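MGS-M4 (Unidentified, PDB 4Q3M) probably reduces carbonyl compounds as a member of the aldo-keto reductase family, although its substrate is unknown. Local coordinates at residues Tyr111-Tyr125 and Met144-Val156. Residues are numbered along the deposited sequence; the frame is centred on the assembly and turned at random.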
loop_
_atom_site.group_PDB
_atom_site.type_symbol
_atom_site.label_atom_id
_atom_site.label_comp_id
_atom_site.label_asym_id
_atom_site.label_seq_id
_atom_site.Cartn_x
_atom_site.Cartn_y
_atom_site.Cartn_z
ATOM N N TYR A 111 -3.995 15.922 -3.779
ATOM C CA TYR A 111 -5.288 16.367 -3.270
ATOM C C TYR A 111 -5.935 17.403 -4.181
ATOM O O TYR A 111 -7.126 17.316 -4.484
ATOM C CB TYR A 111 -5.144 16.942 -1.859
ATOM C CG TYR A 111 -4.715 15.932 -0.820
ATOM C CD1 TYR A 111 -5.490 14.811 -0.552
ATOM C CD2 TYR A 111 -3.543 16.106 -0.096
ATOM C CE1 TYR A 111 -5.104 13.885 0.399
ATOM C CE2 TYR A 111 -3.150 15.187 0.859
ATOM C CZ TYR A 111 -3.934 14.079 1.103
ATOM O OH TYR A 111 -3.547 13.162 2.051
ATOM N N ASP A 112 -5.148 18.383 -4.614
ATOM C CA ASP A 112 -5.657 19.460 -5.455
ATOM C C ASP A 112 -6.165 18.931 -6.793
ATOM O O ASP A 112 -7.205 19.367 -7.284
ATOM C CB ASP A 112 -4.579 20.520 -5.684
ATOM C CG ASP A 112 -5.104 21.728 -6.437
ATOM O OD1 ASP A 112 -5.630 22.653 -5.783
ATOM O OD2 ASP A 112 -4.990 21.753 -7.680
ATOM N N ASN A 113 -5.427 17.992 -7.379
ATOM C CA ASN A 113 -5.854 17.358 -8.620
ATOM C C ASN A 113 -7.106 16.517 -8.414
ATOM O O ASN A 113 -7.943 16.407 -9.307
ATOM C CB ASN A 113 -4.737 16.490 -9.200
ATOM C CG ASN A 113 -3.675 17.304 -9.910
ATOM O OD1 ASN A 113 -3.935 18.414 -10.375
ATOM N ND2 ASN A 113 -2.472 16.749 -10.008
ATOM N N ALA A 114 -7.225 15.924 -7.231
ATOM C CA ALA A 114 -8.384 15.105 -6.899
ATOM C C ALA A 114 -9.637 15.964 -6.769
ATOM O O ALA A 114 -10.678 15.649 -7.343
ATOM C CB ALA A 114 -8.136 14.331 -5.612
ATOM N N LEU A 115 -9.524 17.055 -6.018
ATOM C CA LEU A 115 -10.656 17.939 -5.774
ATOM C C LEU A 115 -11.078 18.683 -7.039
ATOM O O LEU A 115 -12.270 18.840 -7.305
ATOM C CB LEU A 115 -10.320 18.939 -4.666
ATOM C CG LEU A 115 -11.449 19.873 -4.227
ATOM C CD1 LEU A 115 -12.670 19.073 -3.804
ATOM C CD2 LEU A 115 -10.986 20.783 -3.100
ATOM N N SER A 116 -10.097 19.139 -7.815
ATOM C CA SER A 116 -10.371 19.854 -9.060
ATOM C C SER A 116 -11.077 18.948 -10.057
ATOM O O SER A 116 -11.986 19.372 -10.770
ATOM C CB SER A 116 -9.077 20.394 -9.671
ATOM O OG SER A 116 -9.343 21.134 -10.849
ATOM N N THR A 117 -10.638 17.697 -10.101
ATOM C CA THR A 117 -11.273 16.682 -10.925
ATOM C C THR A 117 -12.681 16.358 -10.451
ATOM O O THR A 117 -13.607 16.222 -11.252
ATOM C CB THR A 117 -10.449 15.390 -10.931
ATOM O OG1 THR A 117 -9.155 15.643 -11.495
ATOM C CG2 THR A 117 -11.167 14.316 -11.694
ATOM N N TYR A 118 -12.831 16.231 -9.139
ATOM C CA TYR A 118 -14.103 15.843 -8.554
ATOM C C TYR A 118 -15.141 16.954 -8.686
ATOM O O TYR A 118 -16.334 16.683 -8.816
ATOM C CB TYR A 118 -13.916 15.462 -7.088
ATOM C CG TYR A 118 -15.045 14.635 -6.531
ATOM C CD1 TYR A 118 -15.092 13.263 -6.738
ATOM C CD2 TYR A 118 -16.066 15.224 -5.802
ATOM C CE1 TYR A 118 -16.125 12.500 -6.231
ATOM C CE2 TYR A 118 -17.102 14.472 -5.290
ATOM C CZ TYR A 118 -17.127 13.111 -5.508
ATOM O OH TYR A 118 -18.159 12.357 -5.001
ATOM N N ARG A 119 -14.681 18.202 -8.651
ATOM C CA ARG A 119 -15.560 19.345 -8.875
ATOM C C ARG A 119 -16.197 19.250 -10.254
ATOM O O ARG A 119 -17.354 19.625 -10.445
ATOM C CB ARG A 119 -14.795 20.661 -8.735
ATOM C CG ARG A 119 -14.523 21.084 -7.300
ATOM C CD ARG A 119 -15.794 21.547 -6.606
ATOM N NE ARG A 119 -15.533 22.009 -5.246
ATOM C CZ ARG A 119 -15.665 21.254 -4.161
ATOM N NH1 ARG A 119 -16.059 19.993 -4.272
ATOM N NH2 ARG A 119 -15.404 21.760 -2.963
ATOM N N ALA A 120 -15.430 18.741 -11.214
ATOM C CA ALA A 120 -15.940 18.511 -12.557
ATOM C C ALA A 120 -16.931 17.352 -12.556
ATOM O O ALA A 120 -17.936 17.390 -13.267
ATOM C CB ALA A 120 -14.800 18.241 -13.522
ATOM N N PHE A 121 -16.642 16.327 -11.758
ATOM C CA PHE A 121 -17.568 15.211 -11.581
ATOM C C PHE A 121 -18.892 15.722 -11.024
ATOM O O PHE A 121 -19.965 15.310 -11.462
ATOM C CB PHE A 121 -16.995 14.146 -10.637
ATOM C CG PHE A 121 -15.970 13.243 -11.269
ATOM C CD1 PHE A 121 -15.216 13.656 -12.354
ATOM C CD2 PHE A 121 -15.767 11.965 -10.770
ATOM C CE1 PHE A 121 -14.275 12.816 -12.921
ATOM C CE2 PHE A 121 -14.831 11.122 -11.336
ATOM C CZ PHE A 121 -14.084 11.548 -12.412
ATOM N N GLU A 122 -18.797 16.625 -10.053
ATOM C CA GLU A 122 -19.970 17.186 -9.395
ATOM C C GLU A 122 -20.815 18.015 -10.357
ATOM O O GLU A 122 -22.044 17.989 -10.293
ATOM C CB GLU A 122 -19.550 18.038 -8.196
ATOM C CG GLU A 122 -18.983 17.232 -7.039
ATOM C CD GLU A 122 -18.515 18.104 -5.891
ATOM O OE1 GLU A 122 -18.110 19.257 -6.145
ATOM O OE2 GLU A 122 -18.554 17.636 -4.734
ATOM N N THR A 123 -20.152 18.748 -11.247
ATOM C CA THR A 123 -20.849 19.529 -12.262
ATOM C C THR A 123 -21.616 18.605 -13.204
ATOM O O THR A 123 -22.768 18.869 -13.548
ATOM C CB THR A 123 -19.874 20.401 -13.078
ATOM O OG1 THR A 123 -19.223 21.337 -12.209
ATOM C CG2 THR A 123 -20.617 21.164 -14.164
ATOM N N LEU A 124 -20.970 17.515 -13.605
ATOM C CA LEU A 124 -21.586 16.532 -14.489
ATOM C C LEU A 124 -22.752 15.825 -13.805
ATOM O O LEU A 124 -23.749 15.491 -14.445
ATOM C CB LEU A 124 -20.549 15.508 -14.952
ATOM C CG LEU A 124 -19.395 16.050 -15.798
ATOM C CD1 LEU A 124 -18.288 15.013 -15.920
ATOM C CD2 LEU A 124 -19.888 16.479 -17.171
ATOM N N TYR A 125 -22.617 15.598 -12.501
ATOM C CA TYR A 125 -23.666 14.949 -11.723
ATOM C C TYR A 125 -24.897 15.841 -11.626
ATOM O O TYR A 125 -26.028 15.370 -11.732
ATOM C CB TYR A 125 -23.155 14.591 -10.327
ATOM C CG TYR A 125 -24.133 13.790 -9.495
ATOM C CD1 TYR A 125 -24.249 12.415 -9.657
ATOM C CD2 TYR A 125 -24.934 14.408 -8.544
ATOM C CE1 TYR A 125 -25.140 11.679 -8.896
ATOM C CE2 TYR A 125 -25.825 13.681 -7.779
ATOM C CZ TYR A 125 -25.925 12.316 -7.959
ATOM O OH TYR A 125 -26.813 11.590 -7.199
ATOM N N MET A 144 -10.630 10.853 3.142
ATOM C CA MET A 144 -10.882 11.854 4.176
ATOM C C MET A 144 -10.900 13.261 3.588
ATOM O O MET A 144 -11.685 14.111 4.010
ATOM C CB MET A 144 -9.832 11.771 5.289
ATOM C CG MET A 144 -9.851 10.468 6.073
ATOM S SD MET A 144 -8.990 10.554 7.657
ATOM C CE MET A 144 -7.316 10.887 7.128
ATOM N N TYR A 145 -10.035 13.497 2.608
ATOM C CA TYR A 145 -9.953 14.795 1.954
ATOM C C TYR A 145 -11.205 15.077 1.129
ATOM O O TYR A 145 -11.718 16.196 1.131
ATOM C CB TYR A 145 -8.707 14.870 1.068
ATOM C CG TYR A 145 -8.485 16.226 0.438
ATOM C CD1 TYR A 145 -7.866 17.249 1.146
ATOM C CD2 TYR A 145 -8.891 16.484 -0.865
ATOM C CE1 TYR A 145 -7.661 18.490 0.575
ATOM C CE2 TYR A 145 -8.689 17.722 -1.444
ATOM C CZ TYR A 145 -8.073 18.721 -0.721
ATOM O OH TYR A 145 -7.870 19.955 -1.296
ATOM N N LEU A 146 -11.632 14.101 0.374
ATOM C CA LEU A 146 -12.848 14.192 -0.374
ATOM C C LEU A 146 -14.131 14.301 0.491
ATOM O O LEU A 146 -15.002 15.069 0.182
ATOM C CB LEU A 146 -12.895 13.021 -1.339
ATOM C CG LEU A 146 -12.914 13.285 -2.829
ATOM C CD1 LEU A 146 -11.939 14.362 -3.228
ATOM C CD2 LEU A 146 -12.590 12.027 -3.564
ATOM N N MET A 147 -14.217 13.533 1.575
ATOM C CA MET A 147 -15.314 13.615 2.534
ATOM C C MET A 147 -15.428 15.019 3.115
ATOM O O MET A 147 -16.527 15.529 3.333
ATOM C CB MET A 147 -15.126 12.599 3.664
ATOM C CG MET A 147 -15.240 11.148 3.231
ATOM S SD MET A 147 -16.834 10.770 2.481
ATOM C CE MET A 147 -17.943 11.158 3.832
ATOM N N GLU A 148 -14.280 15.644 3.348
ATOM C CA GLU A 148 -14.235 16.980 3.922
ATOM C C GLU A 148 -14.609 18.065 2.914
ATOM O O GLU A 148 -15.332 19.004 3.246
ATOM C CB GLU A 148 -12.841 17.262 4.490
ATOM C CG GLU A 148 -12.684 18.642 5.107
ATOM C CD GLU A 148 -13.464 18.802 6.397
ATOM O OE1 GLU A 148 -13.787 17.776 7.032
ATOM O OE2 GLU A 148 -13.757 19.956 6.777
ATOM N N ASN A 149 -14.127 17.932 1.683
ATOM C CA ASN A 149 -14.210 19.028 0.722
ATOM C C ASN A 149 -15.266 18.881 -0.376
ATOM O O ASN A 149 -15.639 19.870 -1.007
ATOM C CB ASN A 149 -12.842 19.238 0.071
ATOM C CG ASN A 149 -11.809 19.762 1.050
ATOM O OD1 ASN A 149 -11.864 20.919 1.466
ATOM N ND2 ASN A 149 -10.862 18.910 1.423
ATOM N N ALA A 150 -15.747 17.665 -0.612
ATOM C CA ALA A 150 -16.764 17.464 -1.641
ATOM C C ALA A 150 -18.111 18.009 -1.186
ATOM O O ALA A 150 -18.406 18.052 0.009
ATOM C CB ALA A 150 -16.884 15.992 -2.003
ATOM N N LYS A 151 -18.922 18.435 -2.147
ATOM C CA LYS A 151 -20.274 18.894 -1.862
ATOM C C LYS A 151 -21.254 17.772 -2.182
ATOM O O LYS A 151 -22.385 17.754 -1.697
ATOM C CB LYS A 151 -20.594 20.158 -2.659
ATOM C CG LYS A 151 -19.611 21.290 -2.396
ATOM C CD LYS A 151 -19.973 22.550 -3.161
ATOM C CE LYS A 151 -19.009 23.678 -2.830
ATOM N NZ LYS A 151 -18.994 23.980 -1.371
ATOM N N ILE A 152 -20.796 16.838 -3.007
ATOM C CA ILE A 152 -21.517 15.600 -3.266
ATOM C C ILE A 152 -20.596 14.432 -2.929
ATOM O O ILE A 152 -19.763 14.041 -3.745
ATOM C CB ILE A 152 -21.988 15.501 -4.727
ATOM C CG1 ILE A 152 -22.845 16.715 -5.091
ATOM C CG2 ILE A 152 -22.762 14.210 -4.953
ATOM C CD1 ILE A 152 -23.228 16.779 -6.550
ATOM N N PRO A 153 -20.737 13.885 -1.709
ATOM C CA PRO A 153 -19.858 12.850 -1.150
ATOM C C PRO A 153 -19.656 11.648 -2.071
ATOM O O PRO A 153 -20.598 11.238 -2.750
ATOM C CB PRO A 153 -20.588 12.431 0.129
ATOM C CG PRO A 153 -21.363 13.637 0.524
ATOM C CD PRO A 153 -21.805 14.265 -0.766
ATOM N N PRO A 154 -18.430 11.100 -2.095
ATOM C CA PRO A 154 -18.066 9.919 -2.886
ATOM C C PRO A 154 -19.012 8.750 -2.643
ATOM O O PRO A 154 -19.430 8.520 -1.508
ATOM C CB PRO A 154 -16.654 9.592 -2.394
ATOM C CG PRO A 154 -16.111 10.898 -1.945
ATOM C CD PRO A 154 -17.276 11.637 -1.350
ATOM N N MET A 155 -19.341 8.021 -3.703
ATOM C CA MET A 155 -20.317 6.945 -3.609
ATOM C C MET A 155 -19.667 5.576 -3.772
ATOM O O MET A 155 -20.156 4.581 -3.236
ATOM C CB MET A 155 -21.412 7.136 -4.661
ATOM C CG MET A 155 -22.021 8.530 -4.665
ATOM S SD MET A 155 -23.212 8.785 -5.993
ATOM C CE MET A 155 -23.619 10.513 -5.752
ATOM N N VAL A 156 -18.565 5.528 -4.516
ATOM C CA VAL A 156 -17.886 4.269 -4.806
ATOM C C VAL A 156 -16.367 4.416 -4.736
ATOM O O VAL A 156 -15.806 5.393 -5.234
ATOM C CB VAL A 156 -18.277 3.731 -6.207
ATOM C CG1 VAL A 156 -17.403 2.546 -6.603
ATOM C CG2 VAL A 156 -19.751 3.347 -6.249
#
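Tyr-111 lays its CB over the centre of the Tyr-145 ring in a CH-pi contact, with Asn-149 ND2 over the opposite face. One turn on, Leu-115 meets the edge of the same ring with its CB and reaches CB of Asn-149 with CD1. Tyr-118, its CG anti to the backbone N (chi1 -161°), has Leu-146 CG over one face and Ala-150 CB against CE2 on the same side of the ring, and its OH donates to Ile-152 O at 2.6 Å in the carbonyl plane. Arg-119 bends at chi2 to bring NH2 within 2.7 Å of Asn-149 O, nearly in the guanidinium plane, while its NH1 forms a salt bridge with Glu-122 OE1. Glu-122 OE2 takes two backbone amides, Lys-151 N at 2.7 Å and Ile-152 N at 2.9 Å. An alanine in place of Glu-122 would probably leave both amides without this acceptor and the guanidinium without its carboxylate mate. Tyr-125 sets CD2 against Ile-152 CD1 and CZ near Met-155 CE, with Met-155 SD oblique to the ring in a Met-aromatic contact; Tyr-125 OH bonds to Asn-8. The axes of 111-125 and 144-149 cross at -48°; loop 150-155 leads into strand 156-160, and the helices follow one another around the TIM barrel.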